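Local coordinates for cysteine desulfurase (Thermococcus onnurineus, PDB 5B89), which probably catalyses the pyridoxal-phosphate-dependent removal of sulfur from L-cysteine, passing it to a sulfur carrier and releasing L-alanine, at residues B[118-123]-B[254-259]; B[125-130]-B[139-144]. All blocks are in the same frame, centred on the assembly; numbering follows the deposited sequence.

Contact 1. Residues B[118-123]-B[254-259]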
loop_
_atom_site.group_PDB
_atom_site.type_symbol
_atom_site.label_atom_id
_atom_site.label_comp_id
_atom_site.label_asym_id
_atom_site.label_seq_id
_atom_site.Cartn_x
_atom_site.Cartn_y
_atom_site.Cartn_z
ATOM N N GLY B 118 2.327 -15.464 14.538
ATOM C CA GLY B 118 1.342 -15.949 15.483
ATOM C C GLY B 118 1.472 -17.409 15.815
ATOM O O GLY B 118 1.297 -17.798 16.929
ATOM N N HIS B 119 1.798 -18.168 14.812
ATOM C CA HIS B 119 1.917 -19.669 14.963
ATOM C C HIS B 119 3.009 -20.075 15.910
ATOM O O HIS B 119 2.934 -21.203 16.429
ATOM C CB HIS B 119 2.112 -20.301 13.565
ATOM C CG HIS B 119 3.425 -19.990 12.943
ATOM N ND1 HIS B 119 4.553 -20.772 12.999
ATOM C CD2 HIS B 119 3.798 -18.875 12.268
ATOM C CE1 HIS B 119 5.544 -20.184 12.358
ATOM N NE2 HIS B 119 5.104 -19.023 11.919
ATOM N N ILE B 120 4.003 -19.226 16.245
ATOM C CA ILE B 120 5.093 -19.650 17.110
ATOM C C ILE B 120 4.697 -19.652 18.588
ATOM O O ILE B 120 5.430 -20.213 19.396
ATOM C CB ILE B 120 6.374 -18.815 16.946
ATOM C CG1 ILE B 120 6.304 -17.409 17.581
ATOM C CG2 ILE B 120 6.746 -18.704 15.492
ATOM C CD1 ILE B 120 7.653 -16.661 17.629
ATOM N N PHE B 121 3.653 -18.969 18.944
ATOM C CA PHE B 121 3.287 -18.797 20.318
ATOM C C PHE B 121 2.465 -19.928 20.914
ATOM O O PHE B 121 1.686 -20.510 20.248
ATOM C CB PHE B 121 2.501 -17.482 20.486
ATOM C CG PHE B 121 3.307 -16.246 20.197
ATOM C CD1 PHE B 121 4.066 -15.658 21.163
ATOM C CD2 PHE B 121 3.282 -15.679 18.956
ATOM C CE1 PHE B 121 4.804 -14.542 20.907
ATOM C CE2 PHE B 121 4.036 -14.572 18.683
ATOM C CZ PHE B 121 4.811 -14.021 19.662
ATOM N N LYS B 122 2.684 -20.162 22.200
ATOM C CA LYS B 122 1.976 -21.159 22.971
ATOM C C LYS B 122 1.253 -20.421 24.082
ATOM O O LYS B 122 1.727 -19.439 24.540
ATOM C CB LYS B 122 2.994 -22.127 23.594
ATOM C CG LYS B 122 2.496 -22.980 24.717
ATOM C CD LYS B 122 3.560 -23.949 25.212
ATOM C CE LYS B 122 2.863 -25.142 25.834
ATOM N NZ LYS B 122 3.656 -26.344 26.178
ATOM N N ARG B 123 0.109 -20.918 24.517
ATOM C CA ARG B 123 -0.619 -20.314 25.635
ATOM C C ARG B 123 0.350 -20.068 26.800
ATOM O O ARG B 123 1.131 -20.914 27.121
ATOM C CB ARG B 123 -1.765 -21.231 26.081
ATOM C CG ARG B 123 -2.579 -20.742 27.261
ATOM C CD ARG B 123 -3.902 -21.472 27.434
ATOM N NE ARG B 123 -4.883 -21.056 26.467
ATOM C CZ ARG B 123 -5.684 -20.005 26.608
ATOM N NH1 ARG B 123 -5.677 -19.286 27.718
ATOM N NH2 ARG B 123 -6.520 -19.688 25.647
ATOM N N PHE B 254 13.457 -16.531 7.711
ATOM C CA PHE B 254 12.757 -16.915 6.443
ATOM C C PHE B 254 12.062 -18.276 6.571
ATOM O O PHE B 254 11.080 -18.464 5.900
ATOM C CB PHE B 254 13.737 -16.904 5.316
ATOM C CG PHE B 254 14.299 -15.573 4.927
ATOM C CD1 PHE B 254 13.761 -14.314 5.361
ATOM C CD2 PHE B 254 15.366 -15.451 4.043
ATOM C CE1 PHE B 254 14.273 -13.145 4.849
ATOM C CE2 PHE B 254 15.878 -14.271 3.585
ATOM C CZ PHE B 254 15.289 -13.077 4.006
ATOM N N ASP B 255 12.554 -19.213 7.399
ATOM C CA ASP B 255 11.906 -20.578 7.531
ATOM C C ASP B 255 10.846 -20.617 8.627
ATOM O O ASP B 255 10.332 -21.659 8.936
ATOM C CB ASP B 255 12.999 -21.657 7.876
ATOM C CG ASP B 255 13.908 -21.990 6.694
ATOM O OD1 ASP B 255 13.509 -21.731 5.540
ATOM O OD2 ASP B 255 15.043 -22.481 6.926
ATOM N N THR B 256 10.558 -19.504 9.285
ATOM C CA THR B 256 9.698 -19.436 10.472
ATOM C C THR B 256 8.473 -18.525 10.082
ATOM O O THR B 256 7.357 -18.803 10.347
ATOM C CB THR B 256 10.427 -18.755 11.677
ATOM O OG1 THR B 256 11.544 -19.549 12.046
ATOM C CG2 THR B 256 9.487 -18.567 12.920
ATOM N N PHE B 257 8.764 -17.431 9.376
ATOM C CA PHE B 257 7.754 -16.393 9.186
ATOM C C PHE B 257 6.772 -16.773 8.120
ATOM O O PHE B 257 7.204 -16.899 6.959
ATOM C CB PHE B 257 8.493 -15.120 8.807
ATOM C CG PHE B 257 7.595 -13.884 8.686
ATOM C CD1 PHE B 257 7.042 -13.305 9.813
ATOM C CD2 PHE B 257 7.348 -13.319 7.492
ATOM C CE1 PHE B 257 6.219 -12.222 9.694
ATOM C CE2 PHE B 257 6.526 -12.190 7.377
ATOM C CZ PHE B 257 5.952 -11.693 8.493
ATOM N N GLU B 258 5.485 -16.885 8.415
ATOM C CA GLU B 258 4.492 -17.262 7.433
ATOM C C GLU B 258 3.977 -16.064 6.695
ATOM O O GLU B 258 3.596 -15.122 7.312
ATOM C CB GLU B 258 3.367 -17.924 8.115
ATOM C CG GLU B 258 2.377 -18.479 7.175
ATOM C CD GLU B 258 1.070 -18.837 7.829
ATOM O OE1 GLU B 258 0.106 -18.741 7.053
ATOM O OE2 GLU B 258 1.003 -19.167 9.056
ATOM N N PRO B 259 4.119 -15.997 5.374
ATOM C CA PRO B 259 3.628 -14.811 4.667
ATOM C C PRO B 259 2.172 -14.566 4.884
ATOM O O PRO B 259 1.344 -15.419 4.475
ATOM C CB PRO B 259 3.943 -15.080 3.228
ATOM C CG PRO B 259 4.292 -16.489 3.128
ATOM C CD PRO B 259 4.728 -17.006 4.440
#

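Contact 2. Residues B[125-130]-B[139-144]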
loop_
_atom_site.group_PDB
_atom_site.type_symbol
_atom_site.label_atom_id
_atom_site.label_comp_id
_atom_site.label_asym_id
_atom_site.label_seq_id
_atom_site.Cartn_x
_atom_site.Cartn_y
_atom_site.Cartn_z
ATOM N N ASP B 125 2.861 -17.868 26.812
ATOM C CA ASP B 125 4.100 -17.194 26.377
ATOM C C ASP B 125 3.885 -15.681 26.616
ATOM O O ASP B 125 2.731 -15.239 26.728
ATOM C CB ASP B 125 4.392 -17.403 24.909
ATOM C CG ASP B 125 4.990 -18.746 24.570
ATOM O OD1 ASP B 125 5.343 -19.505 25.528
ATOM O OD2 ASP B 125 5.137 -19.026 23.332
ATOM N N LYS B 126 4.997 -15.007 26.689
ATOM C CA LYS B 126 5.062 -13.621 27.020
ATOM C C LYS B 126 5.588 -12.721 25.922
ATOM O O LYS B 126 6.554 -13.013 25.328
ATOM C CB LYS B 126 5.982 -13.470 28.241
ATOM C CG LYS B 126 6.164 -12.068 28.789
ATOM C CD LYS B 126 6.840 -12.018 30.140
ATOM C CE LYS B 126 8.182 -12.661 30.136
ATOM N NZ LYS B 126 8.919 -12.316 31.351
ATOM N N ILE B 127 4.902 -11.607 25.762
ATOM C CA ILE B 127 5.300 -10.541 24.836
ATOM C C ILE B 127 5.545 -9.312 25.697
ATOM O O ILE B 127 4.777 -9.046 26.514
ATOM C CB ILE B 127 4.233 -10.234 23.813
ATOM C CG1 ILE B 127 4.091 -11.402 22.863
ATOM C CG2 ILE B 127 4.608 -9.025 22.955
ATOM C CD1 ILE B 127 2.872 -11.299 22.010
ATOM N N VAL B 128 6.651 -8.626 25.471
ATOM C CA VAL B 128 7.005 -7.416 26.243
ATOM C C VAL B 128 7.030 -6.222 25.268
ATOM O O VAL B 128 7.635 -6.341 24.234
ATOM C CB VAL B 128 8.295 -7.562 26.939
ATOM C CG1 VAL B 128 8.775 -6.300 27.657
ATOM C CG2 VAL B 128 8.230 -8.758 27.918
ATOM N N THR B 129 6.459 -5.102 25.720
ATOM C CA THR B 129 6.577 -3.860 24.971
ATOM C C THR B 129 6.710 -2.722 25.957
ATOM O O THR B 129 6.871 -2.929 27.118
ATOM C CB THR B 129 5.415 -3.763 24.015
ATOM O OG1 THR B 129 5.595 -2.623 23.175
ATOM C CG2 THR B 129 4.136 -3.478 24.745
ATOM N N THR B 130 6.677 -1.489 25.461
ATOM C CA THR B 130 6.724 -0.270 26.306
ATOM C C THR B 130 5.305 0.193 26.582
ATOM O O THR B 130 4.409 -0.056 25.825
ATOM C CB THR B 130 7.582 0.872 25.712
ATOM O OG1 THR B 130 6.784 1.639 24.784
ATOM C CG2 THR B 130 8.792 0.442 25.078
ATOM N N LEU B 139 -1.888 -2.628 19.379
ATOM C CA LEU B 139 -3.041 -3.414 19.046
ATOM C C LEU B 139 -2.734 -4.768 18.465
ATOM O O LEU B 139 -3.383 -5.741 18.837
ATOM C CB LEU B 139 -4.003 -2.623 18.139
ATOM C CG LEU B 139 -5.088 -1.825 18.819
ATOM C CD1 LEU B 139 -4.517 -0.813 19.771
ATOM C CD2 LEU B 139 -5.981 -1.186 17.771
ATOM N N PRO B 140 -1.797 -4.898 17.490
ATOM C CA PRO B 140 -1.557 -6.245 17.023
ATOM C C PRO B 140 -1.119 -7.199 18.120
ATOM O O PRO B 140 -1.459 -8.412 18.026
ATOM C CB PRO B 140 -0.492 -6.053 15.902
ATOM C CG PRO B 140 -0.688 -4.615 15.482
ATOM C CD PRO B 140 -1.008 -3.893 16.768
ATOM N N TRP B 141 -0.364 -6.733 19.094
ATOM C CA TRP B 141 0.130 -7.579 20.158
ATOM C C TRP B 141 -1.002 -7.870 21.128
ATOM O O TRP B 141 -1.082 -9.018 21.674
ATOM C CB TRP B 141 1.307 -6.948 20.852
ATOM C CG TRP B 141 2.399 -6.501 19.878
ATOM C CD1 TRP B 141 2.789 -5.223 19.736
ATOM C CD2 TRP B 141 3.075 -7.281 18.960
ATOM N NE1 TRP B 141 3.726 -5.153 18.758
ATOM C CE2 TRP B 141 3.874 -6.389 18.219
ATOM C CE3 TRP B 141 3.039 -8.632 18.601
ATOM C CZ2 TRP B 141 4.716 -6.834 17.172
ATOM C CZ3 TRP B 141 3.892 -9.063 17.542
ATOM C CH2 TRP B 141 4.706 -8.155 16.898
ATOM N N GLN B 142 -1.858 -6.886 21.374
ATOM C CA GLN B 142 -3.074 -7.110 22.208
ATOM C C GLN B 142 -3.965 -8.114 21.641
ATOM O O GLN B 142 -4.491 -8.984 22.401
ATOM C CB GLN B 142 -3.832 -5.793 22.404
ATOM C CG GLN B 142 -3.145 -4.826 23.313
ATOM C CD GLN B 142 -3.893 -3.499 23.366
ATOM O OE1 GLN B 142 -4.459 -3.076 22.344
ATOM N NE2 GLN B 142 -3.849 -2.835 24.465
ATOM N N ARG B 143 -4.257 -8.082 20.355
ATOM C CA ARG B 143 -5.106 -9.046 19.650
ATOM C C ARG B 143 -4.495 -10.397 19.766
ATOM O O ARG B 143 -5.207 -11.377 20.111
ATOM C CB ARG B 143 -5.405 -8.641 18.167
ATOM C CG ARG B 143 -6.258 -9.592 17.389
ATOM C CD ARG B 143 -6.464 -9.065 15.919
ATOM N NE ARG B 143 -5.221 -8.879 15.200
ATOM C CZ ARG B 143 -5.098 -8.314 13.990
ATOM N NH1 ARG B 143 -6.193 -7.890 13.380
ATOM N NH2 ARG B 143 -3.845 -8.197 13.428
ATOM N N LEU B 144 -3.211 -10.536 19.492
ATOM C CA LEU B 144 -2.534 -11.876 19.478
ATOM C C LEU B 144 -2.630 -12.425 20.894
ATOM O O LEU B 144 -2.983 -13.628 21.126
ATOM C CB LEU B 144 -1.129 -11.710 18.961
ATOM C CG LEU B 144 -0.296 -12.925 18.628
ATOM C CD1 LEU B 144 -1.009 -13.666 17.505
ATOM C CD2 LEU B 144 1.083 -12.461 18.170
#

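Contact 1. Residues B[118-123]-B[254-259]
His119 reaches across from the loop that follows helix 106-117 to the loop at Thr256, joining two surface connections of the class-V aminotransferase fold: the link from that helix to strand 126-129, and the loop that leaves strand 245-249 of the large mixed sheet. The polar part is a single weak hydrogen bond. NE2 of His119 gives its proton to the backbone O of Thr256 at 2.8 Å, but the angle at the hydrogen is only 124°. The acceptor sits near the ring plane yet is displaced toward the neighbouring carbon, with CE1 of His119 3.0 Å from the same Thr256 O, which accounts for the bend. A chi1 of 69° tucks CG of His119 between its own backbone N and carbonyl carbon, and from there the imidazole extends to the loop. NE2 of His119 and OE2 of Glu258 stand 5.0 Å apart, not in contact, a spacing that might slightly favour a protonated ring. The backbone of Glu258 is hydrogen-bonded to Gly116 in helix 106-117, and Glu258 packs on Arg143 of the second subunit. The apolar part is small. Ile120 lays CG2 over one face of the His119 ring, 3.7 Å above the plane and offset toward the rim. The side chains of Ile120 and Thr256 cross at about a right angle, with CG2 of Ile120 3.8 Å from CG2 of Thr256.

Contact 2. Residues B[125-130]-B[139-144]
Ile127 points from its strand toward the helix and meets Trp141 with the far end of its longer branch: CD1 of Ile127 lies 4.3 Å from CE3 of Trp141, on the benzene part of the indole. The methyl comes in obliquely to the ring, in loose van der Waals contact. Its chain is extended at chi2 (168°), which carries CD1 out from the strand toward the helix. These two residues bury most of the surface here. The strand and helix open the beta-alpha-beta unit made of strand 126-129, helix 139-148 and strand 151-154, in which the helix linking the two parallel strands packs on the sheet; Ile127 contributes to that interface from the sheet side, its backbone bonded to Lys151 and Glu153. Trp141 turns its indole toward the sheet and also touches Leu177 and Ala179 on strand 177-181, as well as Ala114 of helix 106-117. Its one polar atom, NE1, is satisfied by OD1 of Asp137, just before the helix, and this bond helps fix the rotation of the indole. The Trp141 side chain remains about 10 Å from the bound pyridoxal phosphate. One turn further along the helix, Leu144 supplies a second apolar partner for the same methyl. With CG anti to the backbone N (chi1 -170°), Leu144 brings CD2 to 4.4 Å from CD1 of Ile127.

Contact 2 belongs to the core, all its touching residues buried and entirely apolar across the interface, whereas contact 1 is a surface meeting of two loops that combines a weak hydrogen bond with a little methyl packing. Along the chain, contact 2 is nested within the loop closed by contact 1, and segment 118-123 runs on almost directly into strand 126-129. Phe121, of segment 118-123 but outside the contact with 254-259, reaches contact 2: its CE2 lies 3.7 Å from CD2 of Leu144, and its CE1 is 3.8 Å from CG1 of Ile127. Both sites also touch the second subunit, through Glu258 in contact 1 and through several residues of segment 139-144 in contact 2.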